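Local coordinates for benzoylformate Decarboxylase (PDB 4K9Q), which binds thiamine diphosphate and magnesium and, as a benzoylformate decarboxylase, probably uses the cofactor to split carbon dioxide from a 2-oxo acid, at residues E371-I376 / V452-E457; M427-F432 / L477-L482. All blocks are in the same frame, centred on the assembly; numbering follows the deposited sequence.

Contact 1. Residues E371-I376 / V452-E457. With MG (magnesium ion), chain C; TPP (thiamine diphosphate), chain D.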
ATOM      1  N   GLU A 371      23.064  24.398   7.037  1.00 10.90           N
ATOM      2  CA  GLU A 371      24.240  23.602   6.691  1.00 12.16           C
ATOM      3  C   GLU A 371      23.893  22.303   5.963  1.00 11.92           C
ATOM      4  O   GLU A 371      22.983  21.570   6.356  1.00 13.13           O
ATOM      5  CB  GLU A 371      25.098  23.327   7.936  1.00 12.74           C
ATOM      6  CG  GLU A 371      26.189  22.263   7.768  1.00 12.61           C
ATOM      7  CD  GLU A 371      25.663  20.841   7.928  1.00 15.86           C
ATOM      8  OE1 GLU A 371      25.994  19.992   7.072  1.00 15.94           O
ATOM      9  OE2 GLU A 371      24.913  20.552   8.905  1.00 17.95           O
ATOM     10  N   GLU A 372      24.626  22.041   4.889  1.00 10.45           N
ATOM     11  CA  GLU A 372      24.586  20.762   4.187  1.00 10.25           C
ATOM     12  C   GLU A 372      25.957  20.569   3.558  1.00 11.98           C
ATOM     13  O   GLU A 372      26.122  20.657   2.344  1.00 11.37           O
ATOM     14  CB  GLU A 372      23.482  20.741   3.126  1.00 12.14           C
ATOM     15  CG  GLU A 372      23.204  19.351   2.540  1.00 11.65           C
ATOM     16  CD  GLU A 372      22.007  19.340   1.611  1.00 13.51           C
ATOM     17  OE1 GLU A 372      20.856  19.496   2.086  1.00 12.25           O
ATOM     18  OE2 GLU A 372      22.213  19.184   0.395  1.00 14.32           O
ATOM     19  N   CYS A 373      26.940  20.341   4.421  1.00 11.09           N
ATOM     20  CA  CYS A 373      28.324  20.120   4.017  1.00 10.14           C
ATOM     21  C   CYS A 373      28.830  19.067   4.984  1.00 11.24           C
ATOM     22  O   CYS A 373      29.447  19.382   6.006  1.00 13.39           O
ATOM     23  CB  CYS A 373      29.128  21.412   4.149  1.00 11.26           C
ATOM     24  SG  CYS A 373      30.757  21.300   3.387  1.00 14.60           S
ATOM     25  N   PRO A 374      28.529  17.799   4.689  1.00 11.27           N
ATOM     26  CA  PRO A 374      28.666  16.750   5.702  1.00 13.90           C
ATOM     27  C   PRO A 374      30.049  16.637   6.354  1.00 12.36           C
ATOM     28  O   PRO A 374      30.116  16.495   7.579  1.00 15.58           O
ATOM     29  CB  PRO A 374      28.312  15.476   4.924  1.00 15.06           C
ATOM     30  CG  PRO A 374      27.287  15.954   3.921  1.00 14.22           C
ATOM     31  CD  PRO A 374      27.811  17.325   3.490  1.00 12.63           C
ATOM     32  N   SER A 375      31.127  16.714   5.584  1.00 13.60           N
ATOM     33  CA  SER A 375      32.442  16.461   6.175  1.00 14.52           C
ATOM     34  C   SER A 375      32.872  17.514   7.208  1.00 15.60           C
ATOM     35  O   SER A 375      33.719  17.223   8.053  1.00 18.78           O
ATOM     36  CB  SER A 375      33.530  16.296   5.100  1.00 13.75           C
ATOM     37  OG  SER A 375      33.837  17.529   4.495  1.00 17.83           O
ATOM     38  N   ILE A 376      32.288  18.714   7.162  1.00 13.45           N
ATOM     39  CA  ILE A 376      32.724  19.785   8.072  1.00 16.07           C
ATOM     40  C   ILE A 376      31.852  19.964   9.323  1.00 14.74           C
ATOM     41  O   ILE A 376      32.102  20.856  10.133  1.00 13.83           O
ATOM     42  CB  ILE A 376      32.854  21.160   7.353  1.00 15.20           C
ATOM     43  CG1 ILE A 376      31.474  21.725   7.000  1.00 13.20           C
ATOM     44  CG2 ILE A 376      33.752  21.046   6.123  1.00 17.60           C
ATOM     45  CD1 ILE A 376      31.526  23.146   6.412  1.00 18.72           C
ATOM     46  N   VAL A 452      27.869  29.592   0.788  1.00 10.13           N
ATOM     47  CA  VAL A 452      29.311  29.408   0.834  1.00  9.39           C
ATOM     48  C   VAL A 452      29.582  27.949   0.512  1.00 11.32           C
ATOM     49  O   VAL A 452      29.201  27.055   1.280  1.00 11.09           O
ATOM     50  CB  VAL A 452      29.906  29.773   2.207  1.00 11.59           C
ATOM     51  CG1 VAL A 452      31.426  29.623   2.187  1.00 11.09           C
ATOM     52  CG2 VAL A 452      29.521  31.206   2.579  1.00 15.36           C
ATOM     53  N   VAL A 453      30.214  27.707  -0.631  1.00 11.21           N
ATOM     54  CA  VAL A 453      30.439  26.343  -1.100  1.00  9.70           C
ATOM     55  C   VAL A 453      31.864  25.885  -0.809  1.00 13.38           C
ATOM     56  O   VAL A 453      32.834  26.469  -1.300  1.00 12.89           O
ATOM     57  CB  VAL A 453      30.170  26.206  -2.615  1.00 11.42           C
ATOM     58  CG1 VAL A 453      30.326  24.742  -3.055  1.00 15.48           C
ATOM     59  CG2 VAL A 453      28.798  26.730  -2.972  1.00 11.12           C
ATOM     60  N   PHE A 454      31.974  24.836  -0.006  1.00 11.51           N
ATOM     61  CA  PHE A 454      33.257  24.252   0.352  1.00 11.28           C
ATOM     62  C   PHE A 454      33.688  23.254  -0.712  1.00 12.51           C
ATOM     63  O   PHE A 454      33.207  22.120  -0.754  1.00 12.30           O
ATOM     64  CB  PHE A 454      33.157  23.591   1.736  1.00 10.46           C
ATOM     65  CG  PHE A 454      32.987  24.583   2.859  1.00 12.49           C
ATOM     66  CD1 PHE A 454      31.805  25.293   3.007  1.00 14.06           C
ATOM     67  CD2 PHE A 454      34.013  24.804   3.760  1.00 12.67           C
ATOM     68  CE1 PHE A 454      31.653  26.220   4.036  1.00 11.68           C
ATOM     69  CE2 PHE A 454      33.869  25.716   4.800  1.00 13.11           C
ATOM     70  CZ  PHE A 454      32.688  26.427   4.936  1.00 12.36           C
ATOM     71  N   GLN A 455      34.588  23.678  -1.591  1.00 12.30           N
ATOM     72  CA  GLN A 455      34.924  22.857  -2.748  1.00 12.43           C
ATOM     73  C   GLN A 455      36.165  21.982  -2.544  1.00 12.84           C
ATOM     74  O   GLN A 455      37.292  22.441  -2.710  1.00 12.65           O
ATOM     75  CB  GLN A 455      35.057  23.719  -4.010  1.00 14.83           C
ATOM     76  CG  GLN A 455      35.289  22.887  -5.254  1.00 16.52           C
ATOM     77  CD  GLN A 455      35.313  23.708  -6.517  1.00 22.38           C
ATOM     78  OE1 GLN A 455      36.117  24.631  -6.662  1.00 32.14           O
ATOM     79  NE2 GLN A 455      34.449  23.364  -7.451  1.00 24.86           N
ATOM     80  N   ASN A 456      35.949  20.712  -2.187  1.00 11.33           N
ATOM     81  CA  ASN A 456      37.044  19.741  -2.100  1.00 11.81           C
ATOM     82  C   ASN A 456      37.077  18.761  -3.276  1.00 13.64           C
ATOM     83  O   ASN A 456      37.881  17.825  -3.297  1.00 14.83           O
ATOM     84  CB  ASN A 456      37.053  18.997  -0.744  1.00 12.23           C
ATOM     85  CG  ASN A 456      35.733  18.305  -0.444  1.00 14.59           C
ATOM     86  OD1 ASN A 456      34.876  18.213  -1.309  1.00 11.82           O
ATOM     87  ND2 ASN A 456      35.569  17.819   0.784  1.00 12.03           N
ATOM     88  N   GLU A 457      36.220  19.008  -4.267  1.00  9.81           N
ATOM     89  CA  GLU A 457      36.131  18.191  -5.477  1.00 11.25           C
ATOM     90  C   GLU A 457      35.905  16.711  -5.199  1.00 13.25           C
ATOM     91  O   GLU A 457      36.404  15.855  -5.928  1.00 14.12           O
ATOM     92  CB  GLU A 457      37.367  18.402  -6.366  1.00 14.38           C
ATOM     93  CG  GLU A 457      37.562  19.867  -6.688  1.00 14.65           C
ATOM     94  CD  GLU A 457      38.549  20.109  -7.812  1.00 29.32           C
ATOM     95  OE1 GLU A 457      39.693  19.630  -7.708  1.00 33.77           O
ATOM     96  OE2 GLU A 457      38.170  20.777  -8.797  1.00 35.77           O
TER
HETATM   97 MG    MG C 601      32.717  17.869  -1.252  1.00 10.32          MG
HETATM   98  N1' TPP D 602      21.906  11.105  -2.350  1.00 11.16           N
HETATM   99  C2' TPP D 602      21.017  11.761  -1.514  1.00 13.06           C
HETATM  100  CM2 TPP D 602      19.746  12.340  -2.061  1.00 13.69           C
HETATM  101  N3' TPP D 602      21.273  11.879  -0.161  1.00 11.81           N
HETATM  102  C4' TPP D 602      22.425  11.350   0.365  1.00 14.76           C
HETATM  103  N4' TPP D 602      22.658  11.453   1.672  1.00 14.21           N
HETATM  104  C5' TPP D 602      23.344  10.720  -0.474  1.00 13.17           C
HETATM  105  C6' TPP D 602      23.081  10.579  -1.836  1.00 13.00           C
HETATM  106  C7' TPP D 602      24.608  10.136   0.103  1.00 13.93           C
HETATM  107  N3  TPP D 602      25.627  11.078   0.547  1.00 15.00           N
HETATM  108  C2  TPP D 602      25.852  11.430   1.868  1.00 20.14           C
HETATM  109  S1  TPP D 602      27.067  12.466   2.076  0.75 14.64           S
HETATM  110  C5  TPP D 602      27.363  12.499   0.487  1.00 11.77           C
HETATM  111  C4  TPP D 602      26.522  11.690  -0.272  1.00 19.58           C
HETATM  112  CM4 TPP D 602      26.569  11.529  -1.771  1.00 12.14           C
HETATM  113  C6  TPP D 602      28.515  13.354   0.041  1.00 17.16           C
HETATM  114  C7  TPP D 602      28.372  14.839   0.330  1.00 13.81           C
HETATM  115  O7  TPP D 602      29.416  15.451  -0.392  1.00 16.37           O
HETATM  116  PA  TPP D 602      29.690  17.033  -0.300  1.00 14.79           P
HETATM  117  O1A TPP D 602      28.374  17.756  -0.328  1.00 14.04           O
HETATM  118  O2A TPP D 602      30.578  17.471  -1.420  1.00 14.48           O
HETATM  119  O3A TPP D 602      30.276  17.243   1.183  1.00 13.58           O
HETATM  120  PB  TPP D 602      31.717  16.821   1.757  1.00 14.54           P
HETATM  121  O1B TPP D 602      31.528  15.506   2.442  1.00 17.35           O
HETATM  122  O2B TPP D 602      32.100  17.900   2.746  1.00 18.59           O
HETATM  123  O3B TPP D 602      32.718  16.676   0.656  1.00 12.17           O
HETATM  124  O   HOH W   1      32.474  19.683   0.219  1.00 13.80           O
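Ile376 and Phe454 make the main apolar contact between the two segments. CD1 of Ile376 sits over the centre of the Phe454 ring, 3.7 Å from its centroid and only 7° off the ring normal, a CH-pi contact. Cys373 adds a sulfur-aromatic contact from an oblique direction. A chi1 of -169° sets its SG opposite the backbone N and brings it to Phe454 CB at 3.7 Å. With an alanine in place of Phe454, a gap would probably open under Ile376 CD1, left without its ring face, while Cys373 SG would keep its contact with CB but lose the ring.

The polar contacts run through the cofactor. Ser375 grips TPP O2B twice, by a very short bond from OG (2.5 Å) and a longer one from N (3.2 Å). On the other segment, Asn456 uses both ends of its amide. OD1 binds the magnesium ion at 2.2 Å, and ND2 donates to TPP O3B at 3.1 Å. Water 1, a further magnesium ligand, donates to Phe454 O at 2.7 Å.

No hydrogen bond joins the segments directly. The terminal phosphate bridges them instead, and its negative charge is probably offset in part by the magnesium ion and these donors.

Contact 2. Residues M427-F432 / L477-L482. With MG (magnesium ion), chain C; TPP (thiamine diphosphate), chain D.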
ATOM      1  N   MET A 427      27.556  24.918   2.236  1.00  9.41           N
ATOM      2  CA  MET A 427      27.213  23.835   1.305  1.00 10.30           C
ATOM      3  C   MET A 427      28.443  23.072   0.849  1.00 12.05           C
ATOM      4  O   MET A 427      29.454  23.673   0.507  1.00 14.02           O
ATOM      5  CB  MET A 427      26.542  24.408   0.048  1.00 12.83           C
ATOM      6  CG  MET A 427      25.203  25.080   0.266  1.00 13.76           C
ATOM      7  SD  MET A 427      23.943  23.934   0.852  1.00 14.29           S
ATOM      8  CE  MET A 427      24.032  22.624  -0.376  1.00 11.80           C
ATOM      9  N   GLY A 428      28.356  21.749   0.796  1.00 11.85           N
ATOM     10  CA  GLY A 428      29.398  20.993   0.127  1.00 10.59           C
ATOM     11  C   GLY A 428      29.230  21.107  -1.382  1.00 10.42           C
ATOM     12  O   GLY A 428      28.125  21.382  -1.866  1.00 10.43           O
ATOM     13  N   ASP A 429      30.307  20.894  -2.138  1.00 10.36           N
ATOM     14  CA  ASP A 429      30.203  20.956  -3.594  1.00 10.41           C
ATOM     15  C   ASP A 429      29.331  19.832  -4.195  1.00 11.17           C
ATOM     16  O   ASP A 429      28.599  20.066  -5.160  1.00 11.02           O
ATOM     17  CB  ASP A 429      31.574  21.084  -4.294  1.00 12.02           C
ATOM     18  CG  ASP A 429      32.566  19.997  -3.903  1.00 14.35           C
ATOM     19  OD1 ASP A 429      32.362  19.317  -2.891  1.00 13.09           O
ATOM     20  OD2 ASP A 429      33.594  19.851  -4.603  1.00 16.79           O
ATOM     21  N   GLY A 430      29.407  18.631  -3.626  1.00 11.25           N
ATOM     22  CA  GLY A 430      28.528  17.540  -4.027  1.00  9.97           C
ATOM     23  C   GLY A 430      27.072  17.820  -3.682  1.00 12.31           C
ATOM     24  O   GLY A 430      26.180  17.697  -4.530  1.00  9.46           O
ATOM     25  N   SER A 431      26.835  18.200  -2.427  1.00  9.86           N
ATOM     26  CA  SER A 431      25.491  18.513  -1.944  1.00  9.72           C
ATOM     27  C   SER A 431      24.828  19.604  -2.776  1.00 10.27           C
ATOM     28  O   SER A 431      23.643  19.528  -3.066  1.00  8.73           O
ATOM     29  CB  SER A 431      25.532  18.963  -0.479  1.00 12.28           C
ATOM     30  OG  SER A 431      25.840  17.881   0.387  1.00 14.15           O
ATOM     31  N   PHE A 432      25.606  20.619  -3.143  1.00 11.25           N
ATOM     32  CA  PHE A 432      25.133  21.769  -3.924  1.00 11.05           C
ATOM     33  C   PHE A 432      24.416  21.350  -5.211  1.00 10.06           C
ATOM     34  O   PHE A 432      23.481  22.019  -5.650  1.00 10.63           O
ATOM     35  CB  PHE A 432      26.342  22.649  -4.266  1.00  9.15           C
ATOM     36  CG  PHE A 432      26.003  24.055  -4.705  1.00 10.85           C
ATOM     37  CD1 PHE A 432      25.618  25.017  -3.779  1.00 12.59           C
ATOM     38  CD2 PHE A 432      26.145  24.428  -6.032  1.00 12.42           C
ATOM     39  CE1 PHE A 432      25.348  26.320  -4.184  1.00 14.87           C
ATOM     40  CE2 PHE A 432      25.884  25.731  -6.441  1.00 12.86           C
ATOM     41  CZ  PHE A 432      25.482  26.668  -5.516  1.00 11.82           C
ATOM     42  N   LEU A 477      33.355   8.733  -6.187  1.00 12.43           N
ATOM     43  CA  LEU A 477      33.536   9.573  -5.009  1.00 12.11           C
ATOM     44  C   LEU A 477      34.230  10.897  -5.318  1.00 13.64           C
ATOM     45  O   LEU A 477      34.214  11.819  -4.493  1.00 13.74           O
ATOM     46  CB  LEU A 477      34.270   8.811  -3.902  1.00 11.79           C
ATOM     47  CG  LEU A 477      33.606   7.518  -3.402  1.00 11.85           C
ATOM     48  CD1 LEU A 477      34.354   6.964  -2.197  1.00 15.38           C
ATOM     49  CD2 LEU A 477      32.137   7.757  -3.069  1.00 12.60           C
ATOM     50  N   ASP A 478      34.823  10.997  -6.504  1.00 11.69           N
ATOM     51  CA  ASP A 478      35.510  12.229  -6.915  1.00 12.35           C
ATOM     52  C   ASP A 478      34.654  13.087  -7.835  1.00 13.97           C
ATOM     53  O   ASP A 478      33.901  12.567  -8.660  1.00 14.55           O
ATOM     54  CB  ASP A 478      36.844  11.904  -7.580  1.00 16.25           C
ATOM     55  CG  ASP A 478      37.847  11.342  -6.596  1.00 22.86           C
ATOM     56  OD1 ASP A 478      38.070  11.990  -5.551  1.00 24.04           O
ATOM     57  OD2 ASP A 478      38.389  10.251  -6.857  1.00 28.84           O
ATOM     58  N   LEU A 479      34.777  14.406  -7.685  1.00 11.02           N
ATOM     59  CA  LEU A 479      33.971  15.358  -8.442  1.00 11.71           C
ATOM     60  C   LEU A 479      34.814  16.401  -9.184  1.00 11.59           C
ATOM     61  O   LEU A 479      34.678  17.600  -8.946  1.00 12.47           O
ATOM     62  CB  LEU A 479      33.016  16.090  -7.504  1.00 12.91           C
ATOM     63  CG  LEU A 479      32.019  15.239  -6.735  1.00 15.88           C
ATOM     64  CD1 LEU A 479      31.240  16.095  -5.726  1.00 16.04           C
ATOM     65  CD2 LEU A 479      31.084  14.501  -7.700  1.00 13.11           C
ATOM     66  N   PRO A 480      35.671  15.951 -10.111  1.00 13.04           N
ATOM     67  CA  PRO A 480      36.422  16.922 -10.909  1.00 16.36           C
ATOM     68  C   PRO A 480      35.542  17.657 -11.912  1.00 14.60           C
ATOM     69  O   PRO A 480      34.436  17.210 -12.256  1.00 13.66           O
ATOM     70  CB  PRO A 480      37.417  16.036 -11.665  1.00 13.81           C
ATOM     71  CG  PRO A 480      36.673  14.752 -11.833  1.00 14.66           C
ATOM     72  CD  PRO A 480      35.971  14.569 -10.513  1.00 12.35           C
ATOM     73  N   GLY A 481      36.037  18.794 -12.380  1.00 13.71           N
ATOM     74  CA  GLY A 481      35.404  19.489 -13.481  1.00 13.01           C
ATOM     75  C   GLY A 481      34.052  20.139 -13.243  1.00 15.14           C
ATOM     76  O   GLY A 481      33.267  20.243 -14.175  1.00 16.45           O
ATOM     77  N   LEU A 482      33.761  20.571 -12.020  1.00 13.07           N
ATOM     78  CA  LEU A 482      32.559  21.380 -11.790  1.00 13.48           C
ATOM     79  C   LEU A 482      32.948  22.839 -11.670  1.00 17.07           C
ATOM     80  O   LEU A 482      33.857  23.180 -10.905  1.00 18.53           O
ATOM     81  CB  LEU A 482      31.830  20.963 -10.519  1.00 14.49           C
ATOM     82  CG  LEU A 482      31.263  19.553 -10.503  1.00 16.47           C
ATOM     83  CD1 LEU A 482      30.820  19.194  -9.096  1.00 16.45           C
ATOM     84  CD2 LEU A 482      30.115  19.446 -11.500  1.00 16.97           C
TER
HETATM   85 MG    MG C 601      32.717  17.869  -1.252  1.00 10.32          MG
HETATM   86  N1' TPP D 602      21.906  11.105  -2.350  1.00 11.16           N
HETATM   87  C2' TPP D 602      21.017  11.761  -1.514  1.00 13.06           C
HETATM   88  CM2 TPP D 602      19.746  12.340  -2.061  1.00 13.69           C
HETATM   89  N3' TPP D 602      21.273  11.879  -0.161  1.00 11.81           N
HETATM   90  C4' TPP D 602      22.425  11.350   0.365  1.00 14.76           C
HETATM   91  N4' TPP D 602      22.658  11.453   1.672  1.00 14.21           N
HETATM   92  C5' TPP D 602      23.344  10.720  -0.474  1.00 13.17           C
HETATM   93  C6' TPP D 602      23.081  10.579  -1.836  1.00 13.00           C
HETATM   94  C7' TPP D 602      24.608  10.136   0.103  1.00 13.93           C
HETATM   95  N3  TPP D 602      25.627  11.078   0.547  1.00 15.00           N
HETATM   96  C2  TPP D 602      25.852  11.430   1.868  1.00 20.14           C
HETATM   97  S1  TPP D 602      27.067  12.466   2.076  0.75 14.64           S
HETATM   98  C5  TPP D 602      27.363  12.499   0.487  1.00 11.77           C
HETATM   99  C4  TPP D 602      26.522  11.690  -0.272  1.00 19.58           C
HETATM  100  CM4 TPP D 602      26.569  11.529  -1.771  1.00 12.14           C
HETATM  101  C6  TPP D 602      28.515  13.354   0.041  1.00 17.16           C
HETATM  102  C7  TPP D 602      28.372  14.839   0.330  1.00 13.81           C
HETATM  103  O7  TPP D 602      29.416  15.451  -0.392  1.00 16.37           O
HETATM  104  PA  TPP D 602      29.690  17.033  -0.300  1.00 14.79           P
HETATM  105  O1A TPP D 602      28.374  17.756  -0.328  1.00 14.04           O
HETATM  106  O2A TPP D 602      30.578  17.471  -1.420  1.00 14.48           O
HETATM  107  O3A TPP D 602      30.276  17.243   1.183  1.00 13.58           O
HETATM  108  PB  TPP D 602      31.717  16.821   1.757  1.00 14.54           P
HETATM  109  O1B TPP D 602      31.528  15.506   2.442  1.00 17.35           O
HETATM  110  O2B TPP D 602      32.100  17.900   2.746  1.00 18.59           O
HETATM  111  O3B TPP D 602      32.718  16.676   0.656  1.00 12.17           O
HETATM  112  O   HOH W   1      32.474  19.683   0.219  1.00 13.80           O
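Gly430 and Leu479 mark the closest backbone approach, with their CA atoms 7.3 Å apart. Residues 427-432 leave a strand at Gly428 and turn at once into a weakly bonded helix. Phe432 N bonds back to Gly428 O across this first turn. Residues 477-482 form an irregular loop, and no hydrogen bond links it to the turn.

Leu479 makes the contact with one methyl group. Its CG is anti to its own carbonyl carbon (chi1 -60°), and CD1 reaches Gly430 CA at 3.5 Å. The same methyl only grazes Asp429 OD1. Gly430 suits this place because a side chain would crowd both Leu479 CD1 and TPP O2A. Gly428 is similarly restricted, since a CB there would run into TPP O1A. The second subunit joins the packing, with its Leu45 against Leu479.

Asp429 turns its carboxylate to the metal. Its OD1 binds the magnesium ion at 2.2 Å, while OD2 has a weak hydrogen bond from Glu457 N. With chi1 at 54°, CG sits between the backbone N and the carbonyl carbon, and OD1 also takes a weak bond from Gly430 N.

The phosphate nearer the thiazolium ring is held by the start of the helix. Gly430 N donates to TPP O2A at 2.8 Å. Ser431 gives two bonds to TPP O1A, from N and from OG, each 2.6 Å long.

The sequence Gly-Asp-Gly opens the magnesium and diphosphate-binding motif of thiamine diphosphate enzymes. Backbone N-H groups at the helix start probably help to offset the phosphate charge. Leu479 adds an apolar cover beside this polar turn, while the turn itself is bonded to the metal and the cofactor.

In the fold
Three of the four segments leave strands 368-372, 423-428 and 449-455 of the C-terminal parallel sheet; 477-482 is a loop. The centres are about 8 Å apart. Strand 423-428 runs between the other two, so the turn of contact 2 emerges between the two segments of contact 1. Along the chain the segments alternate: 371-376, 427-432, 452-457, 477-482. Backbone pairs tie them, Phe454 N to Met427 O and Glu457 O to Leu479 N, both probably hydrogen bonds. Both contacts share the magnesium ion, the diphosphate and water 1. Asp429 and Asn456 reach one metal from neighbouring strand ends, and Glu458 O completes the protein ligands. The C-terminal strand ends carry much of the diphosphate and magnesium site.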